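Local coordinates for diguanylate cyclase (Vibrio cholerae serotype O1, PDB 6EIB), which catalyses the magnesium-dependent condensation of two GTP molecules into cyclic di-GMP through its GGEEF domain, and takes part in biofilm formation, at residues Gln29-Ile34 and Val85-His90; Ile36-Phe41 and Glu115-Cys120; Thr89-Ala94 and Val123-His128. One frame throughout, in Å; residues are numbered along the deposited sequence.

Contact 1: Gln29-Ile34 and Val85-His90. With SO4 (sulfate ion), chain E.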
loop_
_atom_site.group_PDB
_atom_site.type_symbol
_atom_site.label_atom_id
_atom_site.label_comp_id
_atom_site.label_asym_id
_atom_site.label_seq_id
_atom_site.Cartn_x
_atom_site.Cartn_y
_atom_site.Cartn_z
ATOM N N GLN A 29 6.514 -10.759 -16.942
ATOM C CA GLN A 29 7.230 -9.943 -15.985
ATOM C C GLN A 29 6.605 -10.130 -14.603
ATOM O O GLN A 29 5.372 -10.348 -14.488
ATOM C CB GLN A 29 7.170 -8.465 -16.397
ATOM C CG GLN A 29 7.843 -8.143 -17.752
ATOM C CD GLN A 29 7.576 -6.701 -18.190
ATOM O OE1 GLN A 29 6.729 -6.009 -17.606
ATOM N NE2 GLN A 29 8.293 -6.245 -19.194
ATOM N N PRO A 30 7.416 -9.957 -13.549
ATOM C CA PRO A 30 6.803 -10.036 -12.210
ATOM C C PRO A 30 5.934 -8.811 -11.953
ATOM O O PRO A 30 6.209 -7.735 -12.487
ATOM C CB PRO A 30 8.005 -10.082 -11.269
ATOM C CG PRO A 30 9.148 -9.386 -12.049
ATOM C CD PRO A 30 8.877 -9.758 -13.512
ATOM N N LEU A 31 4.910 -8.950 -11.110
ATOM C CA LEU A 31 4.007 -7.845 -10.844
ATOM C C LEU A 31 3.670 -7.872 -9.368
ATOM O O LEU A 31 2.975 -8.776 -8.948
ATOM C CB LEU A 31 2.696 -7.995 -11.645
ATOM C CG LEU A 31 1.578 -6.976 -11.421
ATOM C CD1 LEU A 31 2.003 -5.586 -11.819
ATOM C CD2 LEU A 31 0.276 -7.346 -12.150
ATOM N N SER A 32 4.041 -6.841 -8.620
ATOM C CA SER A 32 3.843 -6.877 -7.157
ATOM C C SER A 32 2.749 -5.947 -6.668
ATOM O O SER A 32 2.392 -4.961 -7.316
ATOM C CB SER A 32 5.156 -6.538 -6.433
ATOM O OG SER A 32 6.121 -7.573 -6.570
ATOM N N CYS A 33 2.205 -6.275 -5.488
ATOM C CA CYS A 33 1.069 -5.559 -4.992
ATOM C C CYS A 33 1.263 -5.336 -3.499
ATOM O O CYS A 33 1.535 -6.289 -2.785
ATOM C CB CYS A 33 -0.197 -6.382 -5.264
ATOM S SG CYS A 33 -1.698 -5.616 -4.704
ATOM N N ILE A 34 1.159 -4.090 -3.047
ATOM C CA ILE A 34 1.260 -3.790 -1.595
ATOM C C ILE A 34 -0.030 -3.212 -1.104
ATOM O O ILE A 34 -0.513 -2.227 -1.663
ATOM C CB ILE A 34 2.360 -2.749 -1.270
ATOM C CG1 ILE A 34 3.721 -3.184 -1.822
ATOM C CG2 ILE A 34 2.438 -2.546 0.276
ATOM C CD1 ILE A 34 4.781 -1.990 -1.910
ATOM N N VAL A 85 0.769 -0.811 -6.812
ATOM C CA VAL A 85 1.041 -1.838 -7.795
ATOM C C VAL A 85 2.331 -1.549 -8.485
ATOM O O VAL A 85 2.502 -0.442 -9.008
ATOM C CB VAL A 85 -0.103 -1.929 -8.835
ATOM C CG1 VAL A 85 0.268 -2.914 -9.987
ATOM C CG2 VAL A 85 -1.415 -2.329 -8.126
ATOM N N LEU A 86 3.251 -2.517 -8.479
ATOM C CA LEU A 86 4.597 -2.276 -9.038
ATOM C C LEU A 86 4.878 -3.168 -10.248
ATOM O O LEU A 86 5.047 -4.374 -10.103
ATOM C CB LEU A 86 5.685 -2.495 -7.986
ATOM C CG LEU A 86 5.787 -1.728 -6.659
ATOM C CD1 LEU A 86 6.807 -2.396 -5.759
ATOM C CD2 LEU A 86 6.284 -0.324 -6.888
ATOM N N GLU A 87 4.883 -2.598 -11.445
ATOM C CA GLU A 87 5.204 -3.402 -12.642
ATOM C C GLU A 87 6.659 -3.845 -12.703
ATOM O O GLU A 87 7.561 -3.148 -12.227
ATOM C CB GLU A 87 4.837 -2.650 -13.917
ATOM C CG GLU A 87 3.346 -2.451 -14.104
ATOM C CD GLU A 87 3.016 -2.007 -15.535
ATOM O OE1 GLU A 87 2.811 -0.792 -15.732
ATOM O OE2 GLU A 87 2.972 -2.857 -16.461
ATOM N N ASN A 88 6.878 -5.008 -13.302
ATOM C CA ASN A 88 8.220 -5.543 -13.479
ATOM C C ASN A 88 9.026 -5.473 -12.175
ATOM O O ASN A 88 10.187 -5.033 -12.160
ATOM C CB ASN A 88 8.959 -4.811 -14.622
ATOM C CG ASN A 88 10.054 -5.652 -15.202
ATOM O OD1 ASN A 88 9.972 -6.882 -15.159
ATOM N ND2 ASN A 88 11.073 -5.012 -15.793
ATOM N N THR A 89 8.384 -5.897 -11.085
ATOM C CA THR A 89 8.976 -5.844 -9.759
ATOM C C THR A 89 8.731 -7.153 -9.017
ATOM O O THR A 89 7.583 -7.634 -8.910
ATOM C CB THR A 89 8.400 -4.674 -8.952
ATOM O OG1 THR A 89 8.683 -3.449 -9.645
ATOM C CG2 THR A 89 9.039 -4.605 -7.552
ATOM N N HIS A 90 9.807 -7.745 -8.531
ATOM C CA HIS A 90 9.718 -9.018 -7.830
ATOM C C HIS A 90 9.190 -8.792 -6.416
ATOM O O HIS A 90 9.315 -7.690 -5.881
ATOM C CB HIS A 90 11.094 -9.732 -7.791
ATOM C CG HIS A 90 11.589 -10.181 -9.132
ATOM N ND1 HIS A 90 11.014 -11.230 -9.825
ATOM C CD2 HIS A 90 12.669 -9.794 -9.858
ATOM C CE1 HIS A 90 11.680 -11.414 -10.957
ATOM N NE2 HIS A 90 12.693 -10.565 -10.997
HETATM S S SO4 E . 8.066 -12.786 -8.267
HETATM O O1 SO4 E . 6.768 -12.120 -8.223
HETATM O O2 SO4 E . 9.049 -11.963 -7.582
HETATM O O3 SO4 E . 7.990 -14.094 -7.633
HETATM O O4 SO4 E . 8.503 -12.917 -9.676
HETATM O O HOH W 1 5.341 -2.935 -18.185
HETATM O O HOH W 2 5.001 -6.535 -14.565
#
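Strands 31-38 and 81-87 are antiparallel neighbours in the central sheet of the GGDEF domain. This contact holds one end of their pairing and the turn that leads into helix 91-107.

Backbone bonds are centred on Ser-32 and Leu-86, an antiparallel hydrogen-bonded pair. Ser-32 N gives an almost straight bond to a lone pair of Leu-86 O at 3.0 Å. Leu-86 N returns one to Ser-32 O at 2.8 Å, from above the carbonyl plane. Past the strand the chain turns at Asn-88, which has positive phi and psi. Thr-89 N then reaches Pro-30 O at 3.2 Å in a more bent bond. A water donates to Pro-30 O as well and accepts from Asn-88 N.

Polar side chains fix the turn. Ser-32 OG sits anti to its carbonyl carbon (chi1 -70°) and donates to Thr-89 O at 2.8 Å. Thr-89 OG1 bonds back to Glu-87 O at 2.8 Å, within the turn itself. The amides of Gln-29 and Asn-88 stack with their planes 26° apart. Glu-87 extends to a salt bridge with Arg-23, and its OE2 also takes a water.

Apolar packing differs on the two faces of the sheet. On one, the Leu-31 and Val-85 side chains cross obliquely, Leu-31 CD1 to Val-85 CG1 3.7 Å, and both touch Phe-17 of helix 10-27. On the other, Ser-32 and Leu-86 lie against Ala-94 of helix 91-107.

At the surface, Pro-30 makes a CH-pi contact with His-90. Pro-30 CG stands 3.6 Å from the centroid of the His-90 ring, 22° off the normal. A sulfate, probably from the crystallisation liquor, lies at the edge of this ring, where His-90 ND1 donates to SO4 O4 at 3.0 Å.

Contact 2: Ile36-Phe41 and Glu115-Cys120; sequences IDIDNF and EHIYLC. With EDO (1,2-ethanediol), chain K.
The end of strand 31-38 that carries the probable Mg(2+) ligands meets strand 119-125 in the catalytic GGDEF domain. By similarity, Asp-37 and Ile-38 bind Mg(2+) with Glu-80.

Asp-37 and Cys-120 form an antiparallel hydrogen-bonded pair. Asp-37 N donates to Cys-120 O at 3.0 Å, and Cys-120 N to Asp-37 O at 2.9 Å. Both donors lie in the carbonyl plane. A third bond, Asp-39 N to Tyr-118 O at 2.7 Å, comes from above the Tyr-118 carbonyl plane. These bonds hold the backbone beside the probable metal site; the Asp-37 carboxylate leads away. Asp-37 OD2 lies close to Glu-80 OE2, so the like charges probably raise the proton affinity of one; a long, weak ion pair to Lys-148 would partly offset this.

Asp-39 CG is anti to its carbonyl carbon, and the carboxylate stands over the Leu-119 backbone, with Asp-39 OD2 3.3 Å from Leu-119 C. Asp-39 OD1 comes within 3.7 Å of Cys-120 SG, and OD2 is bonded to Asn-153 N. A water joins Asp-39 O to Tyr-118 N and to a bound ethanediol.

On the Ile-38 and Leu-119 face, Leu-119 CG takes the crowded position between N and C (chi1 62°). Leu-119 CD1 then meets Ile-36 CG2 at 3.8 Å. Ile-38 CG2 touches Ile-117 CG2 at 3.8 Å.

Helix 50-67 covers this apolar face through Phe-64, Leu-60 and Val-56, with Phe-105 of helix 91-107 beside it. Helix 133-148 covers the Asp-37 and Cys-120 face with Leu-144 and Lys-148. On its other side strand 31-38 pairs Ile-36 with Phe-82 and Ile-38 with Glu-80.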
loop_
_atom_site.group_PDB
_atom_site.type_symbol
_atom_site.label_atom_id
_atom_site.label_comp_id
_atom_site.label_asym_id
_atom_site.label_seq_id
_atom_site.Cartn_x
_atom_site.Cartn_y
_atom_site.Cartn_z
ATOM N N ILE A 36 -1.796 -1.404 2.137
ATOM C CA ILE A 36 -1.381 -0.641 3.310
ATOM C C ILE A 36 -2.593 -0.165 4.033
ATOM O O ILE A 36 -3.546 0.244 3.400
ATOM C CB ILE A 36 -0.493 0.563 2.914
ATOM C CG1 ILE A 36 0.880 0.061 2.485
ATOM C CG2 ILE A 36 -0.331 1.544 4.101
ATOM C CD1 ILE A 36 1.768 1.146 1.867
ATOM N N ASP A 37 -2.595 -0.279 5.365
ATOM C CA ASP A 37 -3.676 0.288 6.143
ATOM C C ASP A 37 -3.051 1.094 7.278
ATOM O O ASP A 37 -2.180 0.619 7.992
ATOM C CB ASP A 37 -4.613 -0.799 6.674
ATOM C CG ASP A 37 -5.935 -0.228 7.191
ATOM O OD1 ASP A 37 -6.742 0.269 6.366
ATOM O OD2 ASP A 37 -6.211 -0.343 8.399
ATOM N N ILE A 38 -3.507 2.325 7.415
ATOM C CA ILE A 38 -3.043 3.193 8.476
ATOM C C ILE A 38 -3.638 2.757 9.815
ATOM O O ILE A 38 -4.867 2.539 9.913
ATOM C CB ILE A 38 -3.419 4.634 8.184
ATOM C CG1 ILE A 38 -2.745 5.070 6.857
ATOM C CG2 ILE A 38 -3.022 5.537 9.375
ATOM C CD1 ILE A 38 -3.218 6.439 6.350
ATOM N N ASP A 39 -2.780 2.618 10.825
ATOM C CA ASP A 39 -3.232 2.170 12.157
ATOM C C ASP A 39 -3.928 3.297 12.881
ATOM O O ASP A 39 -3.448 4.427 12.852
ATOM C CB ASP A 39 -2.055 1.673 13.016
ATOM C CG ASP A 39 -1.436 0.371 12.492
ATOM O OD1 ASP A 39 -2.199 -0.606 12.354
ATOM O OD2 ASP A 39 -0.189 0.345 12.200
ATOM N N ASN A 40 -5.051 2.989 13.528
ATOM C CA ASN A 40 -5.782 3.970 14.327
ATOM C C ASN A 40 -6.126 5.278 13.642
ATOM O O ASN A 40 -6.073 6.347 14.276
ATOM C CB ASN A 40 -4.998 4.298 15.606
ATOM C CG ASN A 40 -4.732 3.082 16.437
ATOM O OD1 ASN A 40 -3.596 2.775 16.755
ATOM N ND2 ASN A 40 -5.794 2.370 16.796
ATOM N N PHE A 41 -6.494 5.191 12.368
ATOM C CA PHE A 41 -6.777 6.380 11.585
ATOM C C PHE A 41 -8.052 7.034 12.082
ATOM O O PHE A 41 -8.171 8.264 12.066
ATOM C CB PHE A 41 -6.907 6.038 10.081
ATOM C CG PHE A 41 -6.917 7.245 9.192
ATOM C CD1 PHE A 41 -5.775 8.051 9.080
ATOM C CD2 PHE A 41 -8.056 7.593 8.474
ATOM C CE1 PHE A 41 -5.780 9.184 8.263
ATOM C CE2 PHE A 41 -8.069 8.726 7.643
ATOM C CZ PHE A 41 -6.929 9.521 7.546
ATOM N N GLU A 115 2.882 13.983 16.928
ATOM C CA GLU A 115 2.194 12.707 17.049
ATOM C C GLU A 115 2.807 11.695 16.094
ATOM O O GLU A 115 3.118 12.035 14.942
ATOM C CB GLU A 115 0.716 12.900 16.739
ATOM C CG GLU A 115 -0.134 11.650 16.849
ATOM C CD GLU A 115 -0.572 11.370 18.279
ATOM O OE1 GLU A 115 -0.183 12.141 19.187
ATOM O OE2 GLU A 115 -1.339 10.394 18.475
ATOM N N HIS A 116 3.009 10.458 16.555
ATOM C CA HIS A 116 3.510 9.441 15.636
ATOM C C HIS A 116 2.380 8.514 15.202
ATOM O O HIS A 116 1.512 8.134 16.000
ATOM C CB HIS A 116 4.676 8.654 16.246
ATOM C CG HIS A 116 5.952 9.442 16.293
ATOM N ND1 HIS A 116 6.856 9.463 15.250
ATOM C CD2 HIS A 116 6.453 10.260 17.243
ATOM C CE1 HIS A 116 7.866 10.253 15.562
ATOM N NE2 HIS A 116 7.653 10.754 16.766
ATOM N N ILE A 117 2.332 8.260 13.902
ATOM C CA ILE A 117 1.291 7.436 13.301
ATOM C C ILE A 117 1.961 6.267 12.580
ATOM O O ILE A 117 3.053 6.425 12.023
ATOM C CB ILE A 117 0.419 8.268 12.327
ATOM C CG1 ILE A 117 -0.028 9.556 13.006
ATOM C CG2 ILE A 117 -0.824 7.492 11.836
ATOM C CD1 ILE A 117 -0.831 10.482 12.086
ATOM N N TYR A 118 1.292 5.114 12.552
ATOM C CA TYR A 118 1.890 3.880 12.055
ATOM C C TYR A 118 0.982 3.232 10.993
ATOM O O TYR A 118 -0.203 3.563 10.885
ATOM C CB TYR A 118 2.141 2.899 13.237
ATOM C CG TYR A 118 2.961 3.502 14.362
ATOM C CD1 TYR A 118 4.350 3.431 14.335
ATOM C CD2 TYR A 118 2.360 4.181 15.428
ATOM C CE1 TYR A 118 5.125 4.000 15.348
ATOM C CE2 TYR A 118 3.158 4.787 16.452
ATOM C CZ TYR A 118 4.523 4.672 16.388
ATOM O OH TYR A 118 5.350 5.225 17.352
ATOM N N LEU A 119 1.532 2.295 10.230
ATOM C CA LEU A 119 0.741 1.599 9.226
ATOM C C LEU A 119 1.144 0.139 9.228
ATOM O O LEU A 119 2.173 -0.204 9.805
ATOM C CB LEU A 119 0.943 2.257 7.834
ATOM C CG LEU A 119 2.327 2.275 7.167
ATOM C CD1 LEU A 119 2.641 0.951 6.458
ATOM C CD2 LEU A 119 2.402 3.441 6.178
ATOM N N CYS A 120 0.335 -0.729 8.620
ATOM C CA CYS A 120 0.749 -2.113 8.394
ATOM C C CYS A 120 0.690 -2.324 6.903
ATOM O O CYS A 120 -0.010 -1.587 6.224
ATOM C CB CYS A 120 -0.163 -3.130 9.085
ATOM S SG CYS A 120 0.047 -3.111 10.900
HETATM C C1 EDO K . -1.592 6.668 18.703
HETATM O O1 EDO K . -0.679 5.556 18.718
HETATM C C2 EDO K . -2.094 6.889 17.278
HETATM O O2 EDO K . -0.999 7.015 16.348
HETATM O O HOH W 3 -1.077 5.029 14.402
#

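Contact 3: Thr89-Ala94 and Val123-His128. With SO4 (sulfate ion), chain E; EDO (1,2-ethanediol), chain O.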
loop_
_atom_site.group_PDB
_atom_site.type_symbol
_atom_site.label_atom_id
_atom_site.label_comp_id
_atom_site.label_asym_id
_atom_site.label_seq_id
_atom_site.Cartn_x
_atom_site.Cartn_y
_atom_site.Cartn_z
ATOM N N THR A 89 8.384 -5.897 -11.085
ATOM C CA THR A 89 8.976 -5.844 -9.759
ATOM C C THR A 89 8.731 -7.153 -9.017
ATOM O O THR A 89 7.583 -7.634 -8.910
ATOM C CB THR A 89 8.400 -4.674 -8.952
ATOM O OG1 THR A 89 8.683 -3.449 -9.645
ATOM C CG2 THR A 89 9.039 -4.605 -7.552
ATOM N N HIS A 90 9.807 -7.745 -8.531
ATOM C CA HIS A 90 9.718 -9.018 -7.830
ATOM C C HIS A 90 9.190 -8.792 -6.416
ATOM O O HIS A 90 9.315 -7.690 -5.881
ATOM C CB HIS A 90 11.094 -9.732 -7.791
ATOM C CG HIS A 90 11.589 -10.181 -9.132
ATOM N ND1 HIS A 90 11.014 -11.230 -9.825
ATOM C CD2 HIS A 90 12.669 -9.794 -9.858
ATOM C CE1 HIS A 90 11.680 -11.414 -10.957
ATOM N NE2 HIS A 90 12.693 -10.565 -10.997
ATOM N N VAL A 91 8.593 -9.811 -5.807
ATOM C CA VAL A 91 7.869 -9.575 -4.547
ATOM C C VAL A 91 8.807 -9.097 -3.423
ATOM O O VAL A 91 8.409 -8.233 -2.644
ATOM C CB VAL A 91 7.058 -10.838 -4.114
ATOM C CG1 VAL A 91 7.968 -11.989 -3.681
ATOM C CG2 VAL A 91 6.007 -10.492 -3.031
ATOM N N GLU A 92 10.032 -9.615 -3.345
ATOM C CA GLU A 92 11.003 -9.180 -2.315
ATOM C C GLU A 92 11.367 -7.723 -2.398
ATOM O O GLU A 92 11.537 -7.072 -1.370
ATOM C CB GLU A 92 12.305 -9.992 -2.363
ATOM C CG GLU A 92 12.276 -11.355 -1.649
ATOM C CD GLU A 92 11.708 -12.511 -2.485
ATOM O OE1 GLU A 92 11.332 -12.300 -3.646
ATOM O OE2 GLU A 92 11.672 -13.658 -1.987
ATOM N N THR A 93 11.507 -7.214 -3.612
ATOM C CA THR A 93 11.791 -5.799 -3.805
ATOM C C THR A 93 10.608 -5.003 -3.263
ATOM O O THR A 93 10.786 -4.070 -2.473
ATOM C CB THR A 93 12.026 -5.487 -5.283
ATOM O OG1 THR A 93 13.100 -6.305 -5.771
ATOM C CG2 THR A 93 12.369 -4.010 -5.478
ATOM N N ALA A 94 9.392 -5.440 -3.594
ATOM C CA ALA A 94 8.192 -4.773 -3.096
ATOM C C ALA A 94 8.131 -4.815 -1.565
ATOM O O ALA A 94 7.735 -3.844 -0.940
ATOM C CB ALA A 94 6.924 -5.420 -3.692
ATOM N N VAL A 123 2.103 -7.815 1.412
ATOM C CA VAL A 123 2.707 -7.838 0.064
ATOM C C VAL A 123 2.520 -9.160 -0.680
ATOM O O VAL A 123 2.702 -10.243 -0.122
ATOM C CB VAL A 123 4.213 -7.584 0.144
ATOM C CG1 VAL A 123 4.794 -7.428 -1.254
ATOM C CG2 VAL A 123 4.502 -6.366 1.021
ATOM N N SER A 124 2.174 -9.097 -1.962
ATOM C CA SER A 124 2.193 -10.313 -2.728
ATOM C C SER A 124 2.530 -9.935 -4.142
ATOM O O SER A 124 2.855 -8.775 -4.433
ATOM C CB SER A 124 0.833 -11.047 -2.674
ATOM O OG SER A 124 0.956 -12.395 -3.158
ATOM N N SER A 125 2.423 -10.912 -5.028
ATOM C CA SER A 125 2.678 -10.653 -6.431
ATOM C C SER A 125 1.957 -11.659 -7.324
ATOM O O SER A 125 1.457 -12.679 -6.851
ATOM C CB SER A 125 4.173 -10.678 -6.706
ATOM O OG SER A 125 4.676 -11.984 -6.549
ATOM N N LEU A 126 1.955 -11.398 -8.633
ATOM C CA LEU A 126 1.299 -12.299 -9.587
ATOM C C LEU A 126 1.871 -13.713 -9.458
ATOM O O LEU A 126 3.094 -13.879 -9.398
ATOM C CB LEU A 126 1.508 -11.788 -11.021
ATOM C CG LEU A 126 1.045 -12.629 -12.218
ATOM C CD1 LEU A 126 -0.435 -12.655 -12.298
ATOM C CD2 LEU A 126 1.678 -12.121 -13.523
ATOM N N HIS A 127 0.990 -14.718 -9.358
ATOM C CA HIS A 127 1.388 -16.135 -9.382
ATOM C C HIS A 127 0.865 -16.779 -10.693
ATOM O O HIS A 127 -0.087 -16.281 -11.303
ATOM C CB HIS A 127 0.845 -16.918 -8.170
ATOM C CG HIS A 127 1.440 -16.515 -6.852
ATOM N ND1 HIS A 127 1.145 -17.177 -5.677
ATOM C CD2 HIS A 127 2.291 -15.515 -6.515
ATOM C CE1 HIS A 127 1.814 -16.623 -4.682
ATOM N NE2 HIS A 127 2.508 -15.606 -5.158
ATOM N N HIS A 128 1.441 -17.896 -11.111
ATOM C CA HIS A 128 0.998 -18.519 -12.370
ATOM C C HIS A 128 -0.494 -18.907 -12.477
ATOM O O HIS A 128 -1.115 -18.705 -13.520
ATOM C CB HIS A 128 1.898 -19.717 -12.653
ATOM C CG HIS A 128 3.288 -19.310 -13.022
ATOM N ND1 HIS A 128 3.559 -18.534 -14.132
ATOM C CD2 HIS A 128 4.475 -19.479 -12.386
ATOM C CE1 HIS A 128 4.856 -18.283 -14.185
ATOM N NE2 HIS A 128 5.437 -18.851 -13.139
HETATM S S SO4 E . 8.066 -12.786 -8.267
HETATM O O1 SO4 E . 6.768 -12.120 -8.223
HETATM O O2 SO4 E . 9.049 -11.963 -7.582
HETATM O O3 SO4 E . 7.990 -14.094 -7.633
HETATM O O4 SO4 E . 8.503 -12.917 -9.676
HETATM C C1 EDO O . 1.761 -19.993 -16.328
HETATM O O1 EDO O . 2.258 -21.139 -15.624
HETATM C C2 EDO O . 0.339 -19.721 -15.863
HETATM O O2 EDO O . -0.013 -18.357 -16.094
#
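Sulfate O2 is gripped by two N-H groups at the start of helix 91-107 of the GGDEF fold. Val-91 N donates to SO4 O2 at 2.8 Å, and His-90 ND1 to the same oxygen at 3.1 Å. His-90 is the N-cap residue, so the anion lies at a helix N-terminus, where the helix dipole would probably help hold it. The strand adds a third donor. Ser-125 OG, in the crowded position between N and C (chi1 68°), bonds to SO4 O1 at 2.7 Å. The ion, probably from the crystallisation liquor, thus bridges helix 91-107 and strand 119-125.

The direct contact is apolar, the first turn of the helix packing on the end of the strand. Val-91 CG2 is anti to the backbone N and points across the interface. Val-91 CG2 sits 3.7 Å from Ser-124 C, and the Val-91 and Val-123 side chains cross obliquely. Val-91 CB lies 3.6 Å from Ser-125 OG. Ser-124 turns its side chain to the other face of the sheet and bonds to Arg-139. Val-123 CG1, anti to its own N, is shared by two helix residues: it touches Val-91 CG2 at 3.7 Å and Ala-94 CB at 3.8 Å.

In the fold
All three contacts involve one sheet. Strand 31-38 serves contacts 1 and 2 near its two ends, and strand 119-125 does the same for contacts 2 and 3. Contacts 1 and 3 are adjacent, with centres about 5 Å apart. They share Thr-89, His-90 and the sulfate, and backbone bonds such as Cys-33 N to Ser-124 O join them. Contact 2 lies about 24 Å from contact 1, centre to centre, across the middle of the chain. It is buried and holds part of the probable Mg(2+) site. Contact 1 is only partly buried and mixes strand pairing with solvent-facing turn chemistry. Contact 3 is mainly buried helix-on-sheet packing, with Ser-125, His-90 and Val-91 N at the sulfate and Ser-124 turned to Arg-139.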